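PDB 3KEB: probable thiol peroxidase from Chromobacterium violaceum, which is a probable peroxidase of the redoxin family, with a thioredoxin-like fold. Local coordinates for residues A[16-21]-A[119-124]; A[29-34]-A[109-114]; A[50-55]-A[138-143]; A[54-59]-A[85-90]; A[62-67]-A[157-162]. All coordinates share one frame; numbering follows the deposited sequence.

Contact 1: A[16-21]-A[119-124]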
# COMPACT_ATOMS: atom_id res chain seq x y z
N PRO A 16 14.68 -2.84 13.80
CA PRO A 16 13.87 -2.29 14.92
C PRO A 16 12.43 -2.12 14.60
O PRO A 16 12.06 -1.90 13.42
CB PRO A 16 14.52 -0.92 15.20
CG PRO A 16 15.80 -0.83 14.31
CD PRO A 16 15.58 -1.83 13.20
N VAL A 17 11.60 -2.28 15.62
CA VAL A 17 10.18 -2.01 15.56
C VAL A 17 9.93 -0.94 16.60
O VAL A 17 10.34 -1.07 17.74
CB VAL A 17 9.36 -3.26 15.83
CG1 VAL A 17 7.82 -3.00 15.70
CG2 VAL A 17 9.83 -4.41 14.85
N ILE A 18 9.21 0.10 16.18
CA ILE A 18 9.11 1.34 16.88
C ILE A 18 7.69 1.64 17.34
O ILE A 18 6.74 1.37 16.63
CB ILE A 18 9.57 2.51 15.96
CG1 ILE A 18 11.01 2.30 15.45
CG2 ILE A 18 9.47 3.80 16.73
CD1 ILE A 18 11.97 2.15 16.57
N GLY A 19 7.57 2.25 18.53
CA GLY A 19 6.28 2.70 19.04
C GLY A 19 5.89 1.90 20.27
O GLY A 19 6.55 0.94 20.63
N ASP A 20 4.76 2.25 20.86
CA ASP A 20 4.25 1.61 22.08
C ASP A 20 3.19 0.58 21.70
O ASP A 20 2.06 0.91 21.35
CB ASP A 20 3.61 2.66 22.98
CG ASP A 20 4.63 3.65 23.57
OD1 ASP A 20 5.84 3.33 23.61
OD2 ASP A 20 4.20 4.72 24.04
N PHE A 21 3.55 -0.66 21.82
CA PHE A 21 2.66 -1.75 21.42
C PHE A 21 1.66 -1.95 22.56
O PHE A 21 2.07 -1.93 23.75
CB PHE A 21 3.51 -3.00 21.21
CG PHE A 21 2.71 -4.21 20.75
CD1 PHE A 21 2.09 -4.20 19.56
CD2 PHE A 21 2.66 -5.35 21.53
CE1 PHE A 21 1.39 -5.30 19.14
CE2 PHE A 21 1.96 -6.46 21.13
CZ PHE A 21 1.32 -6.43 19.93
N PHE A 119 -0.79 5.31 12.26
CA PHE A 119 -1.23 4.08 12.88
C PHE A 119 -0.01 3.27 13.35
O PHE A 119 0.02 2.76 14.47
CB PHE A 119 -1.96 3.22 11.85
CG PHE A 119 -2.22 1.83 12.32
CD1 PHE A 119 -3.31 1.56 13.13
CD2 PHE A 119 -1.36 0.81 11.99
CE1 PHE A 119 -3.52 0.30 13.60
CE2 PHE A 119 -1.56 -0.42 12.46
CZ PHE A 119 -2.67 -0.69 13.28
N HIS A 120 0.99 3.13 12.49
CA HIS A 120 2.14 2.27 12.82
C HIS A 120 2.81 2.64 14.15
O HIS A 120 3.04 1.80 14.99
CB HIS A 120 3.21 2.29 11.73
CG HIS A 120 2.80 1.86 10.36
ND1 HIS A 120 1.66 2.30 9.71
CD2 HIS A 120 3.48 1.14 9.43
CE1 HIS A 120 1.61 1.76 8.50
NE2 HIS A 120 2.73 1.08 8.31
N LYS A 121 3.12 3.91 14.37
CA LYS A 121 3.79 4.23 15.60
C LYS A 121 2.84 4.05 16.78
O LYS A 121 3.24 3.54 17.83
CB LYS A 121 4.35 5.64 15.54
CG LYS A 121 5.22 5.97 16.74
CD LYS A 121 6.33 6.99 16.36
CE LYS A 121 7.23 7.27 17.56
NZ LYS A 121 8.15 8.43 17.31
N ARG A 122 1.57 4.43 16.59
CA ARG A 122 0.58 4.42 17.65
C ARG A 122 0.29 3.00 18.14
O ARG A 122 -0.15 2.83 19.26
CB ARG A 122 -0.75 5.11 17.18
CG ARG A 122 -0.66 6.69 17.06
CD ARG A 122 -1.92 7.44 16.44
NE ARG A 122 -3.22 7.01 16.95
CZ ARG A 122 -3.71 7.26 18.17
NH1 ARG A 122 -3.04 7.99 19.06
NH2 ARG A 122 -4.90 6.80 18.49
N TYR A 123 0.49 1.99 17.27
CA TYR A 123 0.27 0.56 17.60
C TYR A 123 1.59 -0.19 17.83
O TYR A 123 1.58 -1.39 18.06
CB TYR A 123 -0.56 -0.14 16.53
CG TYR A 123 -2.05 -0.12 16.87
CD1 TYR A 123 -2.77 1.04 16.80
CD2 TYR A 123 -2.71 -1.27 17.31
CE1 TYR A 123 -4.11 1.10 17.14
CE2 TYR A 123 -4.08 -1.23 17.62
CZ TYR A 123 -4.76 -0.05 17.55
OH TYR A 123 -6.10 0.01 17.88
N GLY A 124 2.71 0.53 17.83
CA GLY A 124 4.04 -0.10 18.06
C GLY A 124 4.48 -1.14 17.04
O GLY A 124 5.08 -2.18 17.39
O HOH W 1 3.50 4.63 20.27
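Phe21 and Val17 meet the end of helix 119-122 through side chains that both run anti to the backbone N: CG of Phe21 at chi1 -178°, and CG1 of Val17 likewise. With CG of Phe21 so placed, the edge of its ring meets Tyr123 O, which lies near the ring plane, 3.2 Å from Phe21 CD1. Val17 CG1 comes to 3.3 Å from Gly124 O, an oxygen that also receives Arg154 NH1. Between these two side chains the backbones almost touch, with the CA atoms of Gly19 and Gly124 3.7 Å apart. Gly124, at positive phi, is the C-prime residue of a Schellman motif that ends the helix, and a CB on either glycine would collide with the facing backbone. The close approach is lined by CA-H...O contacts, Gly124 CA to Ile18 O at 3.4 Å and Phe21 CA to Tyr123 O at 3.5 Å. A water bridges the two segments, accepting from Asp20 N at 2.8 Å and donating to Lys121 O at 2.7 Å. Across the contact, carbonyl oxygens of the helix end are met by C-H groups, an aromatic edge and water, consistent with weak electrostatic attraction in place of direct N-H...O bonding.

Contact 2: A[29-34]-A[109-114]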
# COMPACT_ATOMS: atom_id res chain seq x y z
N PRO A 29 -5.74 1.79 21.11
CA PRO A 29 -5.66 3.14 20.51
C PRO A 29 -6.63 3.30 19.36
O PRO A 29 -6.89 2.34 18.64
CB PRO A 29 -4.20 3.22 19.99
CG PRO A 29 -3.43 2.31 20.89
CD PRO A 29 -4.44 1.12 21.07
N SER A 30 -7.17 4.51 19.21
CA SER A 30 -8.07 4.80 18.14
C SER A 30 -7.31 4.67 16.84
O SER A 30 -6.09 4.77 16.80
CB SER A 30 -8.65 6.20 18.28
OG SER A 30 -7.60 7.14 18.16
N PHE A 31 -8.03 4.37 15.78
CA PHE A 31 -7.44 4.38 14.46
C PHE A 31 -8.43 4.95 13.44
O PHE A 31 -9.65 4.91 13.66
CB PHE A 31 -6.87 2.99 14.07
CG PHE A 31 -7.87 1.85 14.02
CD1 PHE A 31 -7.74 0.77 14.92
CD2 PHE A 31 -8.86 1.77 13.04
CE1 PHE A 31 -8.60 -0.30 14.86
CE2 PHE A 31 -9.77 0.69 12.99
CZ PHE A 31 -9.63 -0.35 13.87
N MSE A 32 -7.88 5.46 12.35
CA MSE A 32 -8.63 5.95 11.18
C MSE A 32 -8.01 5.28 9.97
O MSE A 32 -6.99 5.77 9.49
CB MSE A 32 -8.44 7.46 11.02
CG MSE A 32 -9.04 8.28 12.13
SE MSE A 32 -8.72 10.23 11.96
CE MSE A 32 -6.81 10.24 11.46
N LEU A 33 -8.56 4.16 9.51
CA LEU A 33 -8.00 3.38 8.43
C LEU A 33 -8.97 3.38 7.26
O LEU A 33 -10.00 4.03 7.32
CB LEU A 33 -7.71 1.94 8.91
CG LEU A 33 -6.65 1.91 10.03
CD1 LEU A 33 -6.52 0.50 10.57
CD2 LEU A 33 -5.30 2.43 9.52
N VAL A 34 -8.62 2.66 6.19
CA VAL A 34 -9.53 2.53 5.06
C VAL A 34 -9.59 1.07 4.66
O VAL A 34 -8.60 0.38 4.59
CB VAL A 34 -9.15 3.46 3.89
CG1 VAL A 34 -7.73 3.30 3.56
CG2 VAL A 34 -10.03 3.19 2.67
N ALA A 109 -12.15 -8.43 8.04
CA ALA A 109 -11.95 -7.06 7.64
C ALA A 109 -10.52 -6.94 7.16
O ALA A 109 -9.62 -7.49 7.79
CB ALA A 109 -12.21 -6.13 8.79
N LEU A 110 -10.33 -6.18 6.08
CA LEU A 110 -9.02 -5.87 5.50
C LEU A 110 -8.85 -4.36 5.43
O LEU A 110 -9.60 -3.66 4.69
CB LEU A 110 -8.99 -6.49 4.09
CG LEU A 110 -9.13 -8.01 4.00
CD1 LEU A 110 -9.29 -8.45 2.57
CD2 LEU A 110 -7.89 -8.71 4.61
N LEU A 111 -7.93 -3.86 6.24
CA LEU A 111 -7.74 -2.42 6.41
C LEU A 111 -6.34 -2.04 6.01
O LEU A 111 -5.38 -2.72 6.36
CB LEU A 111 -7.96 -2.02 7.86
CG LEU A 111 -9.26 -2.54 8.50
CD1 LEU A 111 -9.40 -1.90 9.91
CD2 LEU A 111 -10.52 -2.27 7.65
N SER A 112 -6.25 -0.89 5.34
CA SER A 112 -5.04 -0.33 4.83
C SER A 112 -4.66 0.89 5.65
O SER A 112 -5.54 1.69 6.08
CB SER A 112 -5.25 0.11 3.40
OG SER A 112 -4.19 0.92 2.96
N THR A 113 -3.37 1.05 5.85
CA THR A 113 -2.86 2.21 6.56
C THR A 113 -2.60 3.39 5.65
O THR A 113 -2.01 4.41 6.09
CB THR A 113 -1.58 1.89 7.30
OG1 THR A 113 -0.57 1.49 6.38
CG2 THR A 113 -1.80 0.73 8.32
N LEU A 114 -3.02 3.33 4.40
CA LEU A 114 -2.68 4.48 3.53
C LEU A 114 -3.31 5.81 4.01
O LEU A 114 -2.70 6.82 3.86
CB LEU A 114 -2.90 4.21 2.03
CG LEU A 114 -4.17 4.72 1.45
CD1 LEU A 114 -4.31 4.51 -0.06
CD2 LEU A 114 -5.24 3.98 2.23
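Val34 and Ser112 form the one antiparallel hydrogen-bonded pair here, and the backbone bonds come first. Val34 N gives to Ser112 O at 3.2 Å with the donor in the carbonyl plane, while Ser112 N returns a shorter bond to Val34 O at 2.8 Å; both are nearly straight. Leu111 CA adds a CA-H...O contact to the same Val34 O. Within the two segments this is the one bridge, and the short strand axes stand 109° apart.

Apolar packing takes over on the side of Leu33 and Leu111. These two side chains cross at about a right angle, CD1 of each 3.8 Å from the other, and the second branch of Leu33, CD2, turns to Ser112 O and to Thr113 CA. Phe31 extends the patch: with chi1 at 61° its CG stands between the backbone N and the carbonyl carbon, and its CE2 lies 4.0 Å from Leu111 CD1.

Side-chain polar bonding belongs to the turn after the strand. Ser112 OG, anti to its own backbone N, accepts from Leu114 N at 3.0 Å in an ST turn and is also hydrogen-bonded to Asp91 O, so this buried hydroxyl has two partners.

Strand 109-112 thereby lies between strand 32-35 and strand 84-89. Leu33 and Thr113 reach Ile88 of the latter, helix 119-122 meets Phe31 and Thr113 through Phe119, and Ser112 faces helix 93-103 at Pro93 and Leu96.

Contact 3: A[50-55]-A[138-143]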
# COMPACT_ATOMS: atom_id res chain seq x y z
N PRO A 50 -16.04 -8.60 20.27
CA PRO A 50 -14.65 -8.82 20.55
C PRO A 50 -13.94 -8.98 19.23
O PRO A 50 -14.57 -9.26 18.22
CB PRO A 50 -14.61 -10.12 21.35
CG PRO A 50 -15.97 -10.73 21.21
CD PRO A 50 -16.91 -9.73 20.69
N LYS A 51 -12.65 -8.75 19.25
CA LYS A 51 -11.85 -8.85 18.03
C LYS A 51 -10.46 -9.26 18.19
O LYS A 51 -9.87 -9.16 19.25
CB LYS A 51 -11.87 -7.56 17.28
CG LYS A 51 -11.53 -6.35 18.05
CD LYS A 51 -12.64 -5.47 17.70
CE LYS A 51 -12.71 -4.26 18.45
NZ LYS A 51 -14.24 -3.93 18.67
N LEU A 52 -9.95 -9.79 17.09
CA LEU A 52 -8.59 -10.28 16.97
C LEU A 52 -7.98 -9.41 15.85
O LEU A 52 -8.34 -9.54 14.68
CB LEU A 52 -8.60 -11.77 16.58
CG LEU A 52 -7.27 -12.47 16.78
CD1 LEU A 52 -6.71 -12.42 18.27
CD2 LEU A 52 -7.39 -13.95 16.35
N ILE A 53 -7.15 -8.46 16.26
CA ILE A 53 -6.43 -7.59 15.30
C ILE A 53 -5.08 -8.22 14.94
O ILE A 53 -4.37 -8.71 15.80
CB ILE A 53 -6.25 -6.19 15.87
CG1 ILE A 53 -7.62 -5.52 16.10
CG2 ILE A 53 -5.34 -5.32 14.98
CD1 ILE A 53 -7.52 -4.28 16.79
N VAL A 54 -4.78 -8.29 13.65
CA VAL A 54 -3.54 -8.83 13.20
C VAL A 54 -2.97 -7.88 12.18
O VAL A 54 -3.68 -7.50 11.24
CB VAL A 54 -3.74 -10.22 12.50
CG1 VAL A 54 -2.50 -10.68 11.86
CG2 VAL A 54 -4.19 -11.31 13.55
N THR A 55 -1.71 -7.51 12.39
CA THR A 55 -0.94 -6.81 11.39
C THR A 55 -0.09 -7.85 10.67
O THR A 55 0.47 -8.76 11.28
CB THR A 55 -0.07 -5.73 12.01
OG1 THR A 55 0.75 -6.31 13.07
CG2 THR A 55 -0.95 -4.60 12.54
N PRO A 138 4.60 -7.67 12.02
CA PRO A 138 3.51 -8.59 12.32
C PRO A 138 3.22 -8.76 13.84
O PRO A 138 4.14 -8.87 14.65
CB PRO A 138 3.97 -9.90 11.70
CG PRO A 138 5.43 -9.77 11.64
CD PRO A 138 5.64 -8.35 11.24
N ALA A 139 1.94 -8.66 14.20
CA ALA A 139 1.48 -8.64 15.58
C ALA A 139 0.03 -9.10 15.68
O ALA A 139 -0.71 -9.21 14.68
CB ALA A 139 1.68 -7.23 16.21
N ILE A 140 -0.32 -9.52 16.88
CA ILE A 140 -1.68 -9.97 17.12
C ILE A 140 -2.14 -9.38 18.39
O ILE A 140 -1.36 -9.31 19.34
CB ILE A 140 -1.81 -11.52 17.16
CG1 ILE A 140 -3.27 -11.93 17.29
CG2 ILE A 140 -0.96 -12.19 18.30
CD1 ILE A 140 -3.49 -13.47 16.86
N ILE A 141 -3.40 -8.97 18.41
CA ILE A 141 -4.00 -8.40 19.63
C ILE A 141 -5.42 -8.86 19.78
O ILE A 141 -6.25 -8.66 18.90
CB ILE A 141 -4.07 -6.86 19.56
CG1 ILE A 141 -2.69 -6.26 19.33
CG2 ILE A 141 -4.71 -6.25 20.85
CD1 ILE A 141 -2.73 -4.74 19.06
N LEU A 142 -5.70 -9.53 20.89
CA LEU A 142 -7.03 -9.96 21.27
C LEU A 142 -7.61 -8.89 22.20
O LEU A 142 -7.04 -8.59 23.27
CB LEU A 142 -6.99 -11.28 22.02
CG LEU A 142 -8.28 -11.78 22.65
CD1 LEU A 142 -9.32 -12.15 21.58
CD2 LEU A 142 -7.96 -12.94 23.66
N ALA A 143 -8.78 -8.37 21.79
CA ALA A 143 -9.51 -7.33 22.58
C ALA A 143 -10.96 -7.73 22.72
O ALA A 143 -11.54 -8.38 21.82
CB ALA A 143 -9.41 -5.94 21.92
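Lys51 to Thr55 runs antiparallel to Ala139 to Ala143, the short strand axes 166° apart, with hydrogen-bonded pairs Lys51-Ala143, Ile53-Ile141 and Thr55-Ala139 alternating with the non-hydrogen-bonded pairs Leu52-Leu142 and Val54-Ile140, and the longest of the six bonds, Ala139 N to Thr55 O, is 3.3 Å. On the face carrying Leu52, Val54, Ile140 and Leu142, Ile140 is the hub. Its CG1 is anti to the backbone N (chi1 -175°) and lies 3.6 Å from Leu52 CD1 and 3.9 Å from Val54 CG2, between a diagonal neighbour and its direct pair. Leu52 CD1 also rests 3.9 Å from Leu142 CB, and Ile167 and Leu171 of helix 164-177 close over this side. The other face has Ile53 and Ile141 side by side, CB to CB 4.3 Å. There Thr55 OG1, held by a hydrogen bond to Ser137 O, lies 3.4 Å from Ala139 CB, and Phe21 packs on Ala139. Lys51 sends its NZ to Phe46 O and Thr49 O. Such a pairing, where the parallel strands of a mixed sheet give way to the antiparallel pair 139-143 and 149-154, with a helix over one face, is characteristic of the thioredoxin fold of redoxins.

Contact 4: A[54-59]-A[85-90]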
# COMPACT_ATOMS: atom_id res chain seq x y z
N VAL A 54 -4.78 -8.29 13.65
CA VAL A 54 -3.54 -8.83 13.20
C VAL A 54 -2.97 -7.88 12.18
O VAL A 54 -3.68 -7.50 11.24
CB VAL A 54 -3.74 -10.22 12.50
CG1 VAL A 54 -2.50 -10.68 11.86
CG2 VAL A 54 -4.19 -11.31 13.55
N THR A 55 -1.71 -7.51 12.39
CA THR A 55 -0.94 -6.81 11.39
C THR A 55 -0.09 -7.85 10.67
O THR A 55 0.47 -8.76 11.28
CB THR A 55 -0.07 -5.73 12.01
OG1 THR A 55 0.75 -6.31 13.07
CG2 THR A 55 -0.95 -4.60 12.54
N LEU A 56 -0.11 -7.78 9.34
CA LEU A 56 0.73 -8.63 8.47
C LEU A 56 1.63 -7.69 7.70
O LEU A 56 1.42 -6.41 7.73
CB LEU A 56 -0.14 -9.46 7.50
CG LEU A 56 -1.28 -10.36 8.02
CD1 LEU A 56 -2.18 -10.84 6.89
CD2 LEU A 56 -0.72 -11.51 8.80
N LEU A 57 2.73 -8.22 7.18
CA LEU A 57 3.56 -7.41 6.28
C LEU A 57 2.76 -7.01 5.08
O LEU A 57 2.58 -5.81 4.67
CB LEU A 57 4.86 -8.11 5.88
CG LEU A 57 5.87 -8.37 6.97
CD1 LEU A 57 7.09 -9.17 6.41
CD2 LEU A 57 6.32 -6.93 7.57
N SER A 58 2.13 -8.01 4.42
CA SER A 58 1.32 -7.67 3.35
C SER A 58 0.49 -9.00 2.97
O SER A 58 0.96 -10.02 3.33
CB SER A 58 2.14 -7.49 2.10
OG SER A 58 1.35 -7.61 0.87
N VAL A 59 -0.70 -8.87 2.42
CA VAL A 59 -1.48 -10.02 1.84
C VAL A 59 -0.83 -10.63 0.59
O VAL A 59 -1.25 -11.72 0.14
CB VAL A 59 -2.96 -9.63 1.46
CG1 VAL A 59 -3.80 -9.29 2.68
CG2 VAL A 59 -3.02 -8.47 0.42
N LEU A 85 -12.11 -10.95 13.13
CA LEU A 85 -10.74 -10.88 12.64
C LEU A 85 -10.59 -9.61 11.81
O LEU A 85 -11.35 -9.40 10.80
CB LEU A 85 -10.41 -12.11 11.79
CG LEU A 85 -8.97 -12.15 11.24
CD1 LEU A 85 -7.93 -11.93 12.37
CD2 LEU A 85 -8.68 -13.38 10.50
N ILE A 86 -9.69 -8.74 12.26
CA ILE A 86 -9.38 -7.45 11.61
C ILE A 86 -7.87 -7.47 11.19
O ILE A 86 -6.97 -7.48 12.05
CB ILE A 86 -9.63 -6.24 12.53
CG1 ILE A 86 -11.11 -6.22 12.98
CG2 ILE A 86 -9.29 -4.96 11.80
CD1 ILE A 86 -11.39 -5.21 14.12
N VAL A 87 -7.63 -7.54 9.89
CA VAL A 87 -6.28 -7.58 9.33
C VAL A 87 -5.93 -6.17 8.88
O VAL A 87 -6.70 -5.52 8.17
CB VAL A 87 -6.20 -8.56 8.15
CG1 VAL A 87 -4.84 -8.46 7.41
CG2 VAL A 87 -6.46 -10.00 8.62
N ILE A 88 -4.75 -5.69 9.29
CA ILE A 88 -4.28 -4.36 8.98
C ILE A 88 -2.91 -4.49 8.30
O ILE A 88 -2.02 -5.21 8.83
CB ILE A 88 -4.17 -3.44 10.21
CG1 ILE A 88 -5.54 -3.38 10.92
CG2 ILE A 88 -3.64 -2.02 9.81
CD1 ILE A 88 -5.56 -2.66 12.27
N THR A 89 -2.75 -3.81 7.16
CA THR A 89 -1.48 -3.80 6.49
C THR A 89 -1.24 -2.50 5.74
O THR A 89 -2.11 -1.65 5.62
CB THR A 89 -1.30 -4.95 5.46
OG1 THR A 89 -2.00 -4.63 4.27
CG2 THR A 89 -1.82 -6.34 5.93
N VAL A 90 -0.06 -2.41 5.16
CA VAL A 90 0.33 -1.29 4.32
C VAL A 90 -0.15 -1.39 2.89
O VAL A 90 0.02 -0.44 2.10
CB VAL A 90 1.90 -1.09 4.34
CG1 VAL A 90 2.62 -2.00 3.33
CG2 VAL A 90 2.23 0.37 4.10
O HOH W 2 2.21 -4.02 6.31
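Leu56 and Val87 supply the closest apolar meeting, CD1 of Leu56 3.6 Å from Val87 CG1. Leu56 CG, anti to its carbonyl carbon at chi1 -53°, lies 4.1 Å from the same methyl. Farther back Val54 CG2 touches Leu85 CD1, and on the reverse face Thr55 CG2 sits against Ile88 CB. The methyl of Thr89 lies under the turn of the chain, 3.9 Å from Leu56 CB, while its OG1 is bonded to Asp91 OD2.

Backbone hydrogen bonds join the strands in parallel. Val54 N gives to Ile86 O at 2.8 Å, Ile88 N to Val54 O at 2.9 Å, and Leu56 N to Ile88 O at 3.2 Å, so Val54 is bonded through both its N and its O to residues on either side of Val87. Past Leu56 a water joins the two segments: it donates to Leu56 O and accepts from Val90 N at 3.0 Å.

Asp91 also bonds Ser58 OG and Val59 N, joining the 58-59 loop to the end of strand 84-89. Helix 67-77 packs on Leu56, Leu85 and Val87, which makes this the parallel strand pair of a beta-alpha-beta unit, strand 51-55, helix 67-77 and strand 84-89, at the core of a thioredoxin-like fold.

Contact 5: A[62-67]-A[157-162]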
# COMPACT_ATOMS: atom_id res chain seq x y z
N ASP A 62 3.81 -14.56 1.49
CA ASP A 62 3.37 -15.92 1.75
C ASP A 62 3.97 -16.39 3.06
O ASP A 62 3.29 -16.27 4.10
CB ASP A 62 3.71 -16.79 0.57
CG ASP A 62 3.15 -18.19 0.70
OD1 ASP A 62 2.27 -18.43 1.59
OD2 ASP A 62 3.61 -19.03 -0.14
N GLU A 63 5.24 -16.81 3.06
CA GLU A 63 5.85 -17.26 4.32
C GLU A 63 6.23 -16.14 5.28
O GLU A 63 6.25 -16.35 6.53
CB GLU A 63 7.04 -18.17 4.06
CG GLU A 63 8.16 -17.51 3.33
CD GLU A 63 8.17 -17.75 1.82
OE1 GLU A 63 9.31 -18.01 1.37
OE2 GLU A 63 7.11 -17.65 1.10
N HIS A 64 6.51 -14.94 4.77
CA HIS A 64 6.88 -13.83 5.64
C HIS A 64 5.66 -13.04 6.05
O HIS A 64 5.31 -12.08 5.40
CB HIS A 64 7.93 -12.97 4.93
CG HIS A 64 9.25 -13.64 4.80
ND1 HIS A 64 10.06 -13.90 5.89
CD2 HIS A 64 9.91 -14.12 3.72
CE1 HIS A 64 11.18 -14.48 5.47
NE2 HIS A 64 11.11 -14.61 4.15
N ALA A 65 5.03 -13.50 7.13
CA ALA A 65 3.90 -12.86 7.73
C ALA A 65 2.90 -12.41 6.69
O ALA A 65 2.64 -11.26 6.54
CB ALA A 65 4.40 -11.70 8.61
N GLY A 66 2.34 -13.37 5.96
CA GLY A 66 1.41 -13.08 4.87
C GLY A 66 0.27 -14.03 4.90
O GLY A 66 -0.31 -14.27 5.94
N LEU A 67 -0.01 -14.62 3.73
CA LEU A 67 -1.18 -15.43 3.62
C LEU A 67 -1.11 -16.71 4.45
O LEU A 67 -2.14 -17.18 4.90
CB LEU A 67 -1.49 -15.77 2.16
CG LEU A 67 -2.01 -14.57 1.34
CD1 LEU A 67 -2.38 -15.17 -0.08
CD2 LEU A 67 -3.19 -13.82 1.93
N ASN A 157 10.19 -12.98 14.55
CA ASN A 157 10.69 -13.48 13.27
C ASN A 157 9.49 -13.60 12.35
O ASN A 157 8.46 -14.10 12.78
CB ASN A 157 11.36 -14.86 13.41
CG ASN A 157 12.05 -15.31 12.13
OD1 ASN A 157 11.41 -15.46 11.10
ND2 ASN A 157 13.36 -15.56 12.20
N THR A 158 9.64 -13.18 11.08
CA THR A 158 8.54 -13.10 10.14
C THR A 158 7.99 -14.42 9.71
O THR A 158 6.84 -14.43 9.20
CB THR A 158 8.95 -12.28 8.90
OG1 THR A 158 10.08 -12.87 8.29
CG2 THR A 158 9.26 -10.80 9.24
N ARG A 159 8.78 -15.49 9.88
CA ARG A 159 8.33 -16.85 9.50
C ARG A 159 7.54 -17.52 10.60
O ARG A 159 6.89 -18.54 10.34
CB ARG A 159 9.51 -17.70 9.13
CG ARG A 159 10.26 -17.19 7.95
CD ARG A 159 11.46 -18.13 7.69
NE ARG A 159 12.04 -17.85 6.38
CZ ARG A 159 13.27 -17.40 6.19
NH1 ARG A 159 14.09 -17.14 7.20
NH2 ARG A 159 13.68 -17.18 4.95
N ASP A 160 7.54 -16.91 11.79
CA ASP A 160 6.89 -17.53 12.92
C ASP A 160 5.37 -17.40 12.83
O ASP A 160 4.83 -16.51 12.17
CB ASP A 160 7.32 -16.89 14.24
CG ASP A 160 8.79 -17.14 14.61
OD1 ASP A 160 9.48 -17.98 14.00
OD2 ASP A 160 9.25 -16.47 15.58
N PHE A 161 4.69 -18.22 13.62
CA PHE A 161 3.27 -18.05 13.89
C PHE A 161 3.04 -17.47 15.28
O PHE A 161 3.84 -17.63 16.21
CB PHE A 161 2.46 -19.36 13.72
CG PHE A 161 2.54 -20.00 12.36
CD1 PHE A 161 2.67 -19.25 11.21
CD2 PHE A 161 2.51 -21.38 12.23
CE1 PHE A 161 2.78 -19.85 9.97
CE2 PHE A 161 2.59 -21.98 11.00
CZ PHE A 161 2.73 -21.20 9.86
N PHE A 162 1.90 -16.81 15.45
CA PHE A 162 1.47 -16.36 16.77
C PHE A 162 1.30 -17.54 17.74
O PHE A 162 1.10 -18.68 17.32
CB PHE A 162 0.12 -15.63 16.64
CG PHE A 162 0.15 -14.48 15.68
CD1 PHE A 162 1.03 -13.40 15.87
CD2 PHE A 162 -0.74 -14.44 14.60
CE1 PHE A 162 1.08 -12.35 14.99
CE2 PHE A 162 -0.73 -13.33 13.74
CZ PHE A 162 0.18 -12.31 13.93
O HOH W 3 5.90 -18.80 7.75
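Thr158 OG1 meets the edge of the His64 ring in a short hydrogen bond, ND1 to OG1 at 2.6 Å, in which either atom could be the donor. Torsions on both sides set it up. In His64 the first torsion puts CG anti to the carbonyl carbon, and the second (chi2 -69°) turns ND1 to Thr158, whose OG1 stands between its backbone N and carbonyl carbon (chi1 57°). The hydroxyl lies near the imidazole plane, with Thr158 CB in plane behind it.

Arg159 lies beside the histidine and points the same way. Its chain, extended from CG to NE, brings NE beside the ring; the guanidinium then presents a face to His64 CE1, which is offset toward the rim and 3.6 Å from Arg159 NE. The two planes are 46° apart, so the ring leans on the guanidinium without stacking flat. A positively charged neighbour this near would be expected to disfavour protonation of the imidazole.

The backbone contributes less. Ala65 N makes a weak, bent bond to Thr158 O at 2.9 Å, and a water donates to both Glu63 O and Arg159 O.

Each loop is folded by a turn of its own. His64 centres an inverse gamma turn. Asn157 OD1 accepts from Arg159 N at 2.9 Å in an Asx turn, within a type I turn closed by Asp160 N to Asn157 O. Tyr10 meets the His64 ring edge-to-face, and Gly66 occupies the N-cap position before helix 67-77; this is loop-to-loop packing that joins the approach to that helix with the turn preceding helix 164-177.

From the N terminus, contact 1 comes first, tying the loop after strand 13-16 to helix 119-122 and closing a loop of 97 intervening residues. Contact 2 falls within that span, joining strands 32-35 and 109-112 around 74 residues, and contact 4, closing 25, lies within contact 2 in turn. Contacts 3 and 4 start from the same strand, 51-55, which pairs with 139-143 on one side and 84-89 on the other. Contact 3 closes 82 residues and crosses contacts 1 and 2. Contact 5, closing 89, crosses all the others and bridges loops preceding helices 67-77 and 164-177. Contacts 2, 3 and 4 thus join strands of the central sheet, while 1 and 5 fasten loops around it.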